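Local coordinates for protein octaprenyl Pyrophosphate Synthase (Helicobacter pylori, PDB 3TC1) that probably condenses isopentenyl diphosphate units onto an allylic diphosphate primer to build the C40 chain of octaprenyl diphosphate, at residues K7-K12 with K58-C63; E146-D151 with L243-F248; L230-K235 with K264-I269. All coordinates share one frame; numbering follows the deposited sequence.

The three contacts lie toward two ends of an all-helical trans-prenyltransferase fold. Interaction 1 packs the N-terminal helix 3-18 on helix 53-80, on the opposite side of the chain's centre from the other two; its centre is about 42 Å from that of interaction 2 and about 43 Å from that of interaction 3. Interactions 2 and 3 are neighbours, centres about 14 Å apart. Phe148 CZ comes within 3.5 Å of Tyr233 CD1, and Leu230 CD2 reaches Asn149 O at 3.2 Å, so loop 146-151 packs on helix 227-233. In this family the aspartate-rich, magnesium-binding motifs of the active site probably lie at the C-terminal end of helix 53-80 and near that of helix 182-205.

Interaction 1 of 3, residues K7-K12 with K58-C63; sequences KAIQNK and KALNLC
Segments 7-12 of helix 3-18 and 58-63 of helix 53-80 cross at -66°, their axes 9.3 Å apart at closest approach. Leu60 sits in the middle, its side chain directed at the facing helix and met by three residues in different ways. Ile9 crosses it obliquely, with CG1 4.0 Å from Leu60 CD2, while Ala8 offers its methyl to the other branch, CD1. Ile9 has CG1 anti to its carbonyl carbon, which carries the tip past Leu60 to Cys63; there Ile9 CD1 presses against Cys63 CB at 3.4 Å, closer than usual for two carbons. Beyond this buried corner, Ser40 of helix 38-44 touches both Ile9 and Cys63. On the other flank Lys12 runs roughly at right angles to Leu60, laying CE 3.6 Å from Leu60 CB. Its chain is extended until the last torsion, where it bends (chi4 -64°) and turns NZ onto Asn61. The bond from Lys12 NZ to Asn61 OD1 is 2.9 Å long and lies in the carbonyl plane, with a C=O...N angle of 148°. Asn61 starts off away from helix 3-18, but its amide returns to accept this bond. Asp57, one turn earlier, forms a salt bridge with the same ammonium group. A neutral carbonyl and a carboxylate thus grip Lys12 NZ together, an arrangement that would favour its charged form, while the methylenes below it extend the apolar contact.

Interaction 2 of 3, residues E146-D151 with L243-F248; sequences ECFNSD and LLISYF
An Asx turn shapes the loop between helix 121-144 and helix 152-177, and the residues just before it pack against the end of helix 238-246. Asn149 OD1 accepts from Asp151 N at 2.9 Å, with the donor well above the carbonyl plane, and Asn149 ND2 returns a bond to Asp151 O at 3.0 Å, so both ends of the amide hold the turn. Asn149 points away from segment 243-248, whereas Phe148 before it points toward that segment, CG anti to its backbone N (chi1 179°). Ile245 CG1 sits over one face of the Phe148 ring, 4.1 Å from the centroid and 19° off the normal, a CH-pi contact displaced toward the rim. Leu244 CD2 meets the same ring obliquely, 4.0 Å from Phe148 CE1. The second aromatic, Phe248, leaves the helix end with CG likewise anti to its N and spreads one face over the backbone of the loop: Phe148 N lies above the ring centre, and Phe248 CZ is 3.4 Å from Cys147 C. The two phenylalanines therefore do not stack face to face; Phe248 CD1 stands at the edge of the Phe148 ring, 4.2 Å from Phe148 CB. A hydrogen bond joins Asn149 N and Thr225 OG1, further fixing the loop. Asp151 follows as N-cap, its OD1 hydrogen-bonded to Gln153 N, so the loop is an Asx turn leading into a side-chain-capped helix.

Interaction 3 of 3, residues L230-K235 with K264-I269; sequences LLLYEK and KQYGII
A Schellman motif closes helix 253-265 here, and the connection it makes to helix 268-286 is packed against segment 230-235. Gly267, with positive phi, is its C-prime residue: Gly267 N bonds to Lys264 O at 3.1 Å and Ile268 N reaches back to Phe263 O. The tight turn sets Tyr266 and Ile268 to point at the same neighbouring helix with the glycine between them. Ile268 holds CG1 anti to its carbonyl carbon and then bends again at chi2 (-57°), bringing CD1 down on the backbone of segment 230-235, 3.6 Å from Leu232 CA. The same methyl lies 4.1 Å from Leu231 CB. Leu232 has CG anti to its N (chi1 177°), which swings the branch forward from a CB that starts out alongside the interface, neither toward nor away from segment 264-269; its CD1 fits between the two turn residues, 3.9 Å from Ile268 CG1 and 3.7 Å from Tyr266 CD2. The leucine crosses both side chains at about a right angle and meets the tyrosine ring obliquely. Phe263 packs on Leu232 and Ile268, extending this buried apolar cluster. At the exposed margin of the contact, Lys235 folds at chi2 (-84°) and again at chi4, sending its ammonium to a salt bridge with Glu271 of helix 268-286. The kinked chain leaves only its root on the aromatic group: Lys235 CB makes a CH-pi contact over one face of Tyr266, 4.0 Å from the ring centroid, while Gln265 CG lies over the opposite face.

Interaction 1 of 3, residues K7-K12 with K58-C63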
ATOM      1  N   LYS B   7      18.459  -3.843  17.462  1.00 20.30           N
ATOM      2  CA  LYS B   7      19.325  -4.532  16.523  1.00 22.24           C
ATOM      3  C   LYS B   7      18.633  -5.812  16.051  1.00 20.59           C
ATOM      4  O   LYS B   7      18.723  -6.185  14.883  1.00 18.22           O
ATOM      5  CB  LYS B   7      20.644  -4.878  17.215  1.00 38.92           C
ATOM      6  CG  LYS B   7      21.859  -4.765  16.329  1.00 43.60           C
ATOM      7  CD  LYS B   7      21.836  -5.794  15.228  1.00 48.53           C
ATOM      8  CE  LYS B   7      22.926  -5.509  14.213  1.00 51.82           C
ATOM      9  NZ  LYS B   7      22.739  -4.161  13.605  1.00 53.65           N
ATOM     10  N   ALA B   8      17.953  -6.487  16.973  1.00 21.42           N
ATOM     11  CA  ALA B   8      17.248  -7.721  16.645  1.00 20.72           C
ATOM     12  C   ALA B   8      16.059  -7.413  15.733  1.00 20.01           C
ATOM     13  O   ALA B   8      15.711  -8.213  14.875  1.00 19.46           O
ATOM     14  CB  ALA B   8      16.775  -8.416  17.924  1.00 23.25           C
ATOM     15  N   ILE B   9      15.436  -6.255  15.929  1.00 18.42           N
ATOM     16  CA  ILE B   9      14.296  -5.843  15.101  1.00 18.24           C
ATOM     17  C   ILE B   9      14.801  -5.499  13.699  1.00 19.44           C
ATOM     18  O   ILE B   9      14.171  -5.826  12.692  1.00 19.35           O
ATOM     19  CB  ILE B   9      13.586  -4.617  15.726  1.00 20.06           C
ATOM     20  CG1 ILE B   9      12.935  -5.031  17.051  1.00 18.31           C
ATOM     21  CG2 ILE B   9      12.539  -4.052  14.762  1.00 18.97           C
ATOM     22  CD1 ILE B   9      12.471  -3.870  17.900  1.00 13.91           C
ATOM     23  N   GLN B  10      15.950  -4.838  13.646  1.00 19.97           N
ATOM     24  CA  GLN B  10      16.578  -4.459  12.384  1.00 21.30           C
ATOM     25  C   GLN B  10      16.856  -5.740  11.586  1.00 20.99           C
ATOM     26  O   GLN B  10      16.612  -5.811  10.376  1.00 19.94           O
ATOM     27  CB  GLN B  10      17.885  -3.721  12.683  1.00 41.22           C
ATOM     28  CG  GLN B  10      18.674  -3.255  11.477  1.00 48.08           C
ATOM     29  CD  GLN B  10      20.001  -2.620  11.874  1.00 52.37           C
ATOM     30  OE1 GLN B  10      20.040  -1.676  12.667  1.00 54.39           O
ATOM     31  NE2 GLN B  10      21.094  -3.138  11.324  1.00 54.56           N
ATOM     32  N   ASN B  11      17.363  -6.759  12.272  1.00 16.17           N
ATOM     33  CA  ASN B  11      17.662  -8.025  11.620  1.00 17.60           C
ATOM     34  C   ASN B  11      16.409  -8.804  11.212  1.00 16.87           C
ATOM     35  O   ASN B  11      16.430  -9.534  10.217  1.00 16.98           O
ATOM     36  CB  ASN B  11      18.568  -8.876  12.513  1.00 27.36           C
ATOM     37  CG  ASN B  11      19.976  -8.308  12.612  1.00 30.95           C
ATOM     38  OD1 ASN B  11      20.508  -7.773  11.637  1.00 33.94           O
ATOM     39  ND2 ASN B  11      20.589  -8.430  13.783  1.00 32.82           N
ATOM     40  N   LYS B  12      15.324  -8.656  11.965  1.00 17.76           N
ATOM     41  CA  LYS B  12      14.074  -9.336  11.623  1.00 19.21           C
ATOM     42  C   LYS B  12      13.520  -8.755  10.324  1.00 18.78           C
ATOM     43  O   LYS B  12      13.016  -9.486   9.466  1.00 18.36           O
ATOM     44  CB  LYS B  12      13.033  -9.174  12.736  1.00 23.41           C
ATOM     45  CG  LYS B  12      13.195 -10.152  13.888  1.00 29.46           C
ATOM     46  CD  LYS B  12      12.059 -10.017  14.899  1.00 32.22           C
ATOM     47  CE  LYS B  12      12.097 -11.138  15.932  1.00 34.13           C
ATOM     48  NZ  LYS B  12      11.869 -12.474  15.306  1.00 34.23           N
ATOM     49  N   LYS B  58       7.599 -12.600  20.170  1.00 20.02           N
ATOM     50  CA  LYS B  58       6.341 -12.098  19.616  1.00 19.56           C
ATOM     51  C   LYS B  58       6.346 -10.574  19.665  1.00 18.11           C
ATOM     52  O   LYS B  58       5.862  -9.914  18.751  1.00 16.70           O
ATOM     53  CB  LYS B  58       5.138 -12.597  20.422  1.00 26.67           C
ATOM     54  CG  LYS B  58       4.695 -14.029  20.167  1.00 29.79           C
ATOM     55  CD  LYS B  58       3.374 -14.276  20.903  1.00 33.06           C
ATOM     56  CE  LYS B  58       2.732 -15.616  20.557  1.00 35.30           C
ATOM     57  NZ  LYS B  58       3.310 -16.754  21.316  1.00 38.20           N
ATOM     58  N   ALA B  59       6.883 -10.024  20.751  1.00 16.19           N
ATOM     59  CA  ALA B  59       6.948  -8.579  20.923  1.00 15.54           C
ATOM     60  C   ALA B  59       7.885  -7.962  19.886  1.00 16.73           C
ATOM     61  O   ALA B  59       7.596  -6.907  19.321  1.00 15.54           O
ATOM     62  CB  ALA B  59       7.418  -8.244  22.324  1.00 14.72           C
ATOM     63  N   LEU B  60       9.011  -8.617  19.634  1.00 19.53           N
ATOM     64  CA  LEU B  60       9.946  -8.115  18.643  1.00 20.89           C
ATOM     65  C   LEU B  60       9.279  -8.189  17.267  1.00 21.15           C
ATOM     66  O   LEU B  60       9.490  -7.317  16.420  1.00 20.38           O
ATOM     67  CB  LEU B  60      11.235  -8.937  18.670  1.00 21.07           C
ATOM     68  CG  LEU B  60      11.978  -8.843  20.009  1.00 22.86           C
ATOM     69  CD1 LEU B  60      13.207  -9.739  19.989  1.00 25.50           C
ATOM     70  CD2 LEU B  60      12.369  -7.402  20.282  1.00 20.71           C
ATOM     71  N   ASN B  61       8.468  -9.225  17.051  1.00 17.12           N
ATOM     72  CA  ASN B  61       7.762  -9.365  15.780  1.00 17.47           C
ATOM     73  C   ASN B  61       6.785  -8.214  15.613  1.00 15.34           C
ATOM     74  O   ASN B  61       6.630  -7.676  14.516  1.00 14.08           O
ATOM     75  CB  ASN B  61       6.987 -10.688  15.707  1.00 17.30           C
ATOM     76  CG  ASN B  61       7.881 -11.871  15.425  1.00 21.00           C
ATOM     77  OD1 ASN B  61       9.042 -11.707  15.064  1.00 22.99           O
ATOM     78  ND2 ASN B  61       7.340 -13.079  15.576  1.00 21.29           N
ATOM     79  N   LEU B  62       6.119  -7.843  16.701  1.00 14.12           N
ATOM     80  CA  LEU B  62       5.163  -6.745  16.661  1.00 14.43           C
ATOM     81  C   LEU B  62       5.860  -5.435  16.313  1.00 16.21           C
ATOM     82  O   LEU B  62       5.336  -4.624  15.538  1.00 15.81           O
ATOM     83  CB  LEU B  62       4.447  -6.602  18.009  1.00 13.61           C
ATOM     84  CG  LEU B  62       3.344  -5.535  18.051  1.00 15.36           C
ATOM     85  CD1 LEU B  62       2.276  -5.870  17.025  1.00 17.41           C
ATOM     86  CD2 LEU B  62       2.716  -5.479  19.444  1.00 16.38           C
ATOM     87  N   CYS B  63       7.034  -5.220  16.904  1.00 18.10           N
ATOM     88  CA  CYS B  63       7.810  -4.010  16.642  1.00 17.01           C
ATOM     89  C   CYS B  63       8.251  -4.000  15.179  1.00 17.13           C
ATOM     90  O   CYS B  63       8.298  -2.953  14.538  1.00 15.53           O
ATOM     91  CB  CYS B  63       9.046  -3.956  17.545  1.00 18.05           C
ATOM     92  SG  CYS B  63       8.700  -3.643  19.296  1.00 20.62           S
TER

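Interaction 2 of 3, residues E146-D151 with L243-F248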
ATOM      1  N   GLU B 146      -3.806  22.095  -0.730  1.00 26.93           N
ATOM      2  CA  GLU B 146      -3.966  22.729  -2.036  1.00 28.89           C
ATOM      3  C   GLU B 146      -4.025  24.253  -1.933  1.00 27.44           C
ATOM      4  O   GLU B 146      -3.790  24.955  -2.914  1.00 26.73           O
ATOM      5  CB  GLU B 146      -5.226  22.219  -2.738  1.00 58.84           C
ATOM      6  CG  GLU B 146      -5.082  20.837  -3.351  1.00 65.26           C
ATOM      7  CD  GLU B 146      -6.274  20.457  -4.211  1.00 69.70           C
ATOM      8  OE1 GLU B 146      -6.586  21.209  -5.159  1.00 73.12           O
ATOM      9  OE2 GLU B 146      -6.897  19.409  -3.940  1.00 73.38           O
ATOM     10  N   CYS B 147      -4.354  24.762  -0.752  1.00 19.85           N
ATOM     11  CA  CYS B 147      -4.419  26.208  -0.551  1.00 20.71           C
ATOM     12  C   CYS B 147      -4.171  26.531   0.913  1.00 17.80           C
ATOM     13  O   CYS B 147      -4.293  25.657   1.772  1.00 16.65           O
ATOM     14  CB  CYS B 147      -5.782  26.758  -0.983  1.00 33.75           C
ATOM     15  SG  CYS B 147      -7.163  26.244   0.051  1.00 43.55           S
ATOM     16  N   PHE B 148      -3.813  27.778   1.197  1.00 17.08           N
ATOM     17  CA  PHE B 148      -3.559  28.182   2.572  1.00 17.71           C
ATOM     18  C   PHE B 148      -4.755  27.788   3.430  1.00 17.74           C
ATOM     19  O   PHE B 148      -5.903  28.003   3.036  1.00 17.82           O
ATOM     20  CB  PHE B 148      -3.347  29.695   2.660  1.00 18.46           C
ATOM     21  CG  PHE B 148      -3.100  30.188   4.057  1.00 20.59           C
ATOM     22  CD1 PHE B 148      -1.825  30.140   4.612  1.00 20.66           C
ATOM     23  CD2 PHE B 148      -4.153  30.670   4.831  1.00 20.64           C
ATOM     24  CE1 PHE B 148      -1.605  30.566   5.921  1.00 20.58           C
ATOM     25  CE2 PHE B 148      -3.946  31.095   6.136  1.00 17.88           C
ATOM     26  CZ  PHE B 148      -2.669  31.044   6.683  1.00 19.81           C
ATOM     27  N   ASN B 149      -4.486  27.205   4.595  1.00 16.80           N
ATOM     28  CA  ASN B 149      -5.554  26.790   5.502  1.00 18.54           C
ATOM     29  C   ASN B 149      -5.491  27.500   6.852  1.00 18.95           C
ATOM     30  O   ASN B 149      -4.449  27.503   7.504  1.00 16.47           O
ATOM     31  CB  ASN B 149      -5.492  25.280   5.755  1.00 17.78           C
ATOM     32  CG  ASN B 149      -6.399  24.857   6.892  1.00 20.93           C
ATOM     33  OD1 ASN B 149      -7.589  25.171   6.888  1.00 19.80           O
ATOM     34  ND2 ASN B 149      -5.842  24.150   7.877  1.00 17.63           N
ATOM     35  N   SER B 150      -6.610  28.079   7.277  1.00 18.01           N
ATOM     36  CA  SER B 150      -6.654  28.773   8.559  1.00 20.37           C
ATOM     37  C   SER B 150      -7.528  28.026   9.570  1.00 20.69           C
ATOM     38  O   SER B 150      -7.684  28.472  10.709  1.00 20.87           O
ATOM     39  CB  SER B 150      -7.198  30.192   8.375  1.00 23.61           C
ATOM     40  OG  SER B 150      -8.577  30.157   8.063  1.00 23.69           O
ATOM     41  N   ASP B 151      -8.100  26.899   9.150  1.00 19.98           N
ATOM     42  CA  ASP B 151      -8.959  26.105  10.030  1.00 19.10           C
ATOM     43  C   ASP B 151      -8.090  25.150  10.837  1.00 18.60           C
ATOM     44  O   ASP B 151      -7.627  24.132  10.318  1.00 15.12           O
ATOM     45  CB  ASP B 151      -9.973  25.299   9.209  1.00 24.00           C
ATOM     46  CG  ASP B 151     -11.007  24.587  10.083  1.00 25.79           C
ATOM     47  OD1 ASP B 151     -10.733  24.342  11.279  1.00 25.19           O
ATOM     48  OD2 ASP B 151     -12.094  24.258   9.565  1.00 26.26           O
ATOM     49  N   LEU B 243       0.294  38.972   3.017  1.00 16.70           N
ATOM     50  CA  LEU B 243       1.647  38.560   2.668  1.00 16.84           C
ATOM     51  C   LEU B 243       1.879  37.078   2.955  1.00 16.04           C
ATOM     52  O   LEU B 243       2.421  36.354   2.119  1.00 14.45           O
ATOM     53  CB  LEU B 243       2.683  39.393   3.434  1.00 17.28           C
ATOM     54  CG  LEU B 243       2.840  40.873   3.065  1.00 20.02           C
ATOM     55  CD1 LEU B 243       3.950  41.500   3.918  1.00 19.69           C
ATOM     56  CD2 LEU B 243       3.176  40.999   1.585  1.00 21.44           C
ATOM     57  N   LEU B 244       1.480  36.627   4.141  1.00 15.50           N
ATOM     58  CA  LEU B 244       1.666  35.226   4.498  1.00 15.31           C
ATOM     59  C   LEU B 244       0.988  34.332   3.468  1.00 15.78           C
ATOM     60  O   LEU B 244       1.585  33.368   2.989  1.00 17.62           O
ATOM     61  CB  LEU B 244       1.104  34.939   5.892  1.00 12.64           C
ATOM     62  CG  LEU B 244       1.293  33.497   6.373  1.00 12.24           C
ATOM     63  CD1 LEU B 244       2.778  33.167   6.451  1.00 11.58           C
ATOM     64  CD2 LEU B 244       0.631  33.328   7.740  1.00 14.00           C
ATOM     65  N   ILE B 245      -0.255  34.655   3.120  1.00 16.11           N
ATOM     66  CA  ILE B 245      -0.979  33.865   2.135  1.00 17.35           C
ATOM     67  C   ILE B 245      -0.251  33.873   0.787  1.00 17.31           C
ATOM     68  O   ILE B 245      -0.150  32.844   0.117  1.00 14.83           O
ATOM     69  CB  ILE B 245      -2.425  34.382   1.951  1.00 18.09           C
ATOM     70  CG1 ILE B 245      -3.230  34.123   3.229  1.00 19.25           C
ATOM     71  CG2 ILE B 245      -3.085  33.680   0.759  1.00 18.83           C
ATOM     72  CD1 ILE B 245      -4.661  34.622   3.180  1.00 21.42           C
ATOM     73  N   SER B 246       0.273  35.031   0.399  1.00 18.50           N
ATOM     74  CA  SER B 246       0.993  35.151  -0.864  1.00 17.77           C
ATOM     75  C   SER B 246       2.280  34.322  -0.842  1.00 18.74           C
ATOM     76  O   SER B 246       2.802  33.953  -1.892  1.00 18.16           O
ATOM     77  CB  SER B 246       1.351  36.609  -1.137  1.00 16.44           C
ATOM     78  OG  SER B 246       2.462  37.003  -0.346  1.00 15.53           O
ATOM     79  N   TYR B 247       2.802  34.039   0.347  1.00 15.55           N
ATOM     80  CA  TYR B 247       4.025  33.250   0.433  1.00 15.23           C
ATOM     81  C   TYR B 247       3.752  31.748   0.446  1.00 15.88           C
ATOM     82  O   TYR B 247       4.683  30.944   0.447  1.00 13.39           O
ATOM     83  CB  TYR B 247       4.842  33.640   1.672  1.00 12.78           C
ATOM     84  CG  TYR B 247       5.339  35.070   1.650  1.00 16.62           C
ATOM     85  CD1 TYR B 247       5.524  35.747   0.438  1.00 15.06           C
ATOM     86  CD2 TYR B 247       5.640  35.746   2.836  1.00 16.19           C
ATOM     87  CE1 TYR B 247       5.997  37.062   0.408  1.00 15.65           C
ATOM     88  CE2 TYR B 247       6.115  37.056   2.816  1.00 16.25           C
ATOM     89  CZ  TYR B 247       6.289  37.709   1.601  1.00 18.00           C
ATOM     90  OH  TYR B 247       6.744  39.012   1.578  1.00 19.38           O
ATOM     91  N   PHE B 248       2.477  31.376   0.451  1.00 15.92           N
ATOM     92  CA  PHE B 248       2.090  29.965   0.451  1.00 17.13           C
ATOM     93  C   PHE B 248       2.778  29.250  -0.721  1.00 17.46           C
ATOM     94  O   PHE B 248       2.732  29.721  -1.860  1.00 17.69           O
ATOM     95  CB  PHE B 248       0.566  29.848   0.319  1.00 17.49           C
ATOM     96  CG  PHE B 248       0.053  28.433   0.367  1.00 16.96           C
ATOM     97  CD1 PHE B 248       0.132  27.688   1.541  1.00 16.43           C
ATOM     98  CD2 PHE B 248      -0.520  27.850  -0.761  1.00 17.63           C
ATOM     99  CE1 PHE B 248      -0.352  26.379   1.593  1.00 16.16           C
ATOM    100  CE2 PHE B 248      -1.010  26.534  -0.721  1.00 16.57           C
ATOM    101  CZ  PHE B 248      -0.926  25.801   0.456  1.00 15.99           C
TER

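Interaction 3 of 3, residues L230-K235 with K264-I269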
ATOM      1  N   LEU B 230      -0.569  28.678  11.694  1.00 13.52           N
ATOM      2  CA  LEU B 230      -1.953  28.865  12.107  1.00 14.39           C
ATOM      3  C   LEU B 230      -2.027  29.884  13.249  1.00 14.67           C
ATOM      4  O   LEU B 230      -2.832  30.813  13.214  1.00 13.19           O
ATOM      5  CB  LEU B 230      -2.544  27.524  12.558  1.00 12.97           C
ATOM      6  CG  LEU B 230      -2.755  26.543  11.398  1.00  9.76           C
ATOM      7  CD1 LEU B 230      -2.869  25.116  11.911  1.00 12.81           C
ATOM      8  CD2 LEU B 230      -4.010  26.970  10.629  1.00 11.38           C
ATOM      9  N   LEU B 231      -1.184  29.700  14.259  1.00 15.62           N
ATOM     10  CA  LEU B 231      -1.163  30.612  15.403  1.00 15.78           C
ATOM     11  C   LEU B 231      -0.725  32.013  14.974  1.00 15.80           C
ATOM     12  O   LEU B 231      -1.254  33.014  15.457  1.00 15.64           O
ATOM     13  CB  LEU B 231      -0.231  30.070  16.493  1.00 16.85           C
ATOM     14  CG  LEU B 231      -0.659  28.746  17.143  1.00 14.98           C
ATOM     15  CD1 LEU B 231       0.377  28.308  18.164  1.00 14.45           C
ATOM     16  CD2 LEU B 231      -2.021  28.923  17.811  1.00 17.11           C
ATOM     17  N   LEU B 232       0.244  32.083  14.065  1.00 13.41           N
ATOM     18  CA  LEU B 232       0.720  33.374  13.568  1.00 14.16           C
ATOM     19  C   LEU B 232      -0.397  34.098  12.828  1.00 12.69           C
ATOM     20  O   LEU B 232      -0.661  35.273  13.072  1.00 13.47           O
ATOM     21  CB  LEU B 232       1.910  33.189  12.612  1.00 11.23           C
ATOM     22  CG  LEU B 232       2.414  34.500  11.982  1.00 14.00           C
ATOM     23  CD1 LEU B 232       2.933  35.433  13.084  1.00 12.68           C
ATOM     24  CD2 LEU B 232       3.514  34.212  10.971  1.00 11.47           C
ATOM     25  N   TYR B 233      -1.053  33.384  11.918  1.00 13.11           N
ATOM     26  CA  TYR B 233      -2.140  33.947  11.118  1.00 14.82           C
ATOM     27  C   TYR B 233      -3.228  34.607  11.968  1.00 15.73           C
ATOM     28  O   TYR B 233      -3.792  35.630  11.586  1.00 13.56           O
ATOM     29  CB  TYR B 233      -2.780  32.854  10.255  1.00 17.32           C
ATOM     30  CG  TYR B 233      -3.876  33.376   9.361  1.00 21.19           C
ATOM     31  CD1 TYR B 233      -3.573  34.085   8.199  1.00 22.07           C
ATOM     32  CD2 TYR B 233      -5.218  33.200   9.694  1.00 21.62           C
ATOM     33  CE1 TYR B 233      -4.577  34.606   7.392  1.00 23.38           C
ATOM     34  CE2 TYR B 233      -6.230  33.719   8.896  1.00 22.61           C
ATOM     35  CZ  TYR B 233      -5.901  34.418   7.747  1.00 22.65           C
ATOM     36  OH  TYR B 233      -6.894  34.918   6.945  1.00 27.69           O
ATOM     37  N   GLU B 234      -3.536  33.994  13.105  1.00 16.51           N
ATOM     38  CA  GLU B 234      -4.551  34.510  14.020  1.00 20.64           C
ATOM     39  C   GLU B 234      -4.157  35.830  14.701  1.00 20.86           C
ATOM     40  O   GLU B 234      -5.016  36.529  15.243  1.00 22.79           O
ATOM     41  CB  GLU B 234      -4.855  33.458  15.093  1.00 29.89           C
ATOM     42  CG  GLU B 234      -5.718  32.305  14.601  1.00 37.69           C
ATOM     43  CD  GLU B 234      -5.582  31.056  15.457  1.00 40.86           C
ATOM     44  OE1 GLU B 234      -5.434  31.184  16.691  1.00 41.73           O
ATOM     45  OE2 GLU B 234      -5.636  29.943  14.892  1.00 45.10           O
ATOM     46  N   LYS B 235      -2.870  36.169  14.670  1.00 17.81           N
ATOM     47  CA  LYS B 235      -2.371  37.398  15.304  1.00 18.58           C
ATOM     48  C   LYS B 235      -1.981  38.494  14.312  1.00 18.56           C
ATOM     49  O   LYS B 235      -1.883  39.665  14.685  1.00 19.17           O
ATOM     50  CB  LYS B 235      -1.136  37.094  16.161  1.00 21.29           C
ATOM     51  CG  LYS B 235      -1.309  36.029  17.222  1.00 26.40           C
ATOM     52  CD  LYS B 235      -1.906  36.590  18.496  1.00 29.60           C
ATOM     53  CE  LYS B 235      -1.943  35.524  19.582  1.00 31.88           C
ATOM     54  NZ  LYS B 235      -0.586  34.977  19.868  1.00 35.63           N
ATOM     55  N   LYS B 264       8.658  35.612  15.911  1.00 15.57           N
ATOM     56  CA  LYS B 264       9.241  36.283  17.075  1.00 16.41           C
ATOM     57  C   LYS B 264       8.331  37.411  17.543  1.00 15.61           C
ATOM     58  O   LYS B 264       8.049  37.550  18.738  1.00 14.62           O
ATOM     59  CB  LYS B 264      10.617  36.864  16.731  1.00 16.72           C
ATOM     60  CG  LYS B 264      11.735  35.839  16.589  1.00 19.47           C
ATOM     61  CD  LYS B 264      13.038  36.538  16.214  1.00 27.47           C
ATOM     62  CE  LYS B 264      14.171  35.548  15.964  1.00 30.07           C
ATOM     63  NZ  LYS B 264      14.590  34.834  17.202  1.00 33.26           N
ATOM     64  N   GLN B 265       7.870  38.213  16.587  1.00 11.97           N
ATOM     65  CA  GLN B 265       7.001  39.339  16.885  1.00 13.40           C
ATOM     66  C   GLN B 265       5.782  38.969  17.727  1.00 14.04           C
ATOM     67  O   GLN B 265       5.373  39.724  18.617  1.00 11.72           O
ATOM     68  CB  GLN B 265       6.535  39.995  15.586  1.00 13.74           C
ATOM     69  CG  GLN B 265       5.586  41.169  15.793  1.00 15.07           C
ATOM     70  CD  GLN B 265       5.205  41.843  14.486  1.00 15.65           C
ATOM     71  OE1 GLN B 265       5.650  41.437  13.415  1.00 16.76           O
ATOM     72  NE2 GLN B 265       4.379  42.877  14.570  1.00 16.62           N
ATOM     73  N   TYR B 266       5.196  37.810  17.451  1.00 16.08           N
ATOM     74  CA  TYR B 266       4.013  37.402  18.185  1.00 16.10           C
ATOM     75  C   TYR B 266       4.234  36.226  19.131  1.00 17.78           C
ATOM     76  O   TYR B 266       3.280  35.586  19.565  1.00 19.16           O
ATOM     77  CB  TYR B 266       2.879  37.116  17.193  1.00 17.02           C
ATOM     78  CG  TYR B 266       2.422  38.356  16.446  1.00 16.32           C
ATOM     79  CD1 TYR B 266       1.634  39.323  17.074  1.00 18.28           C
ATOM     80  CD2 TYR B 266       2.794  38.579  15.116  1.00 18.76           C
ATOM     81  CE1 TYR B 266       1.230  40.478  16.398  1.00 19.37           C
ATOM     82  CE2 TYR B 266       2.395  39.731  14.435  1.00 17.54           C
ATOM     83  CZ  TYR B 266       1.613  40.674  15.081  1.00 19.93           C
ATOM     84  OH  TYR B 266       1.211  41.815  14.413  1.00 21.93           O
ATOM     85  N   GLY B 267       5.494  35.963  19.463  1.00 16.21           N
ATOM     86  CA  GLY B 267       5.821  34.882  20.379  1.00 18.05           C
ATOM     87  C   GLY B 267       5.222  33.542  19.991  1.00 17.48           C
ATOM     88  O   GLY B 267       4.762  32.783  20.846  1.00 16.27           O
ATOM     89  N   ILE B 268       5.241  33.241  18.699  1.00 16.84           N
ATOM     90  CA  ILE B 268       4.667  31.997  18.201  1.00 14.33           C
ATOM     91  C   ILE B 268       5.444  30.757  18.627  1.00 16.94           C
ATOM     92  O   ILE B 268       4.857  29.700  18.859  1.00 17.24           O
ATOM     93  CB  ILE B 268       4.566  32.036  16.658  1.00 14.35           C
ATOM     94  CG1 ILE B 268       3.736  33.249  16.231  1.00 11.82           C
ATOM     95  CG2 ILE B 268       3.941  30.749  16.130  1.00 13.13           C
ATOM     96  CD1 ILE B 268       2.312  33.289  16.830  1.00 11.96           C
ATOM     97  N   ILE B 269       6.765  30.876  18.740  1.00 15.34           N
ATOM     98  CA  ILE B 269       7.565  29.720  19.119  1.00 17.01           C
ATOM     99  C   ILE B 269       7.168  29.211  20.503  1.00 17.50           C
ATOM    100  O   ILE B 269       6.931  28.014  20.688  1.00 15.70           O
ATOM    101  CB  ILE B 269       9.080  30.040  19.107  1.00 13.92           C
ATOM    102  CG1 ILE B 269       9.490  30.616  17.748  1.00 18.29           C
ATOM    103  CG2 ILE B 269       9.879  28.782  19.433  1.00 15.18           C
ATOM    104  CD1 ILE B 269       9.203  29.722  16.565  1.00 19.39           C
TER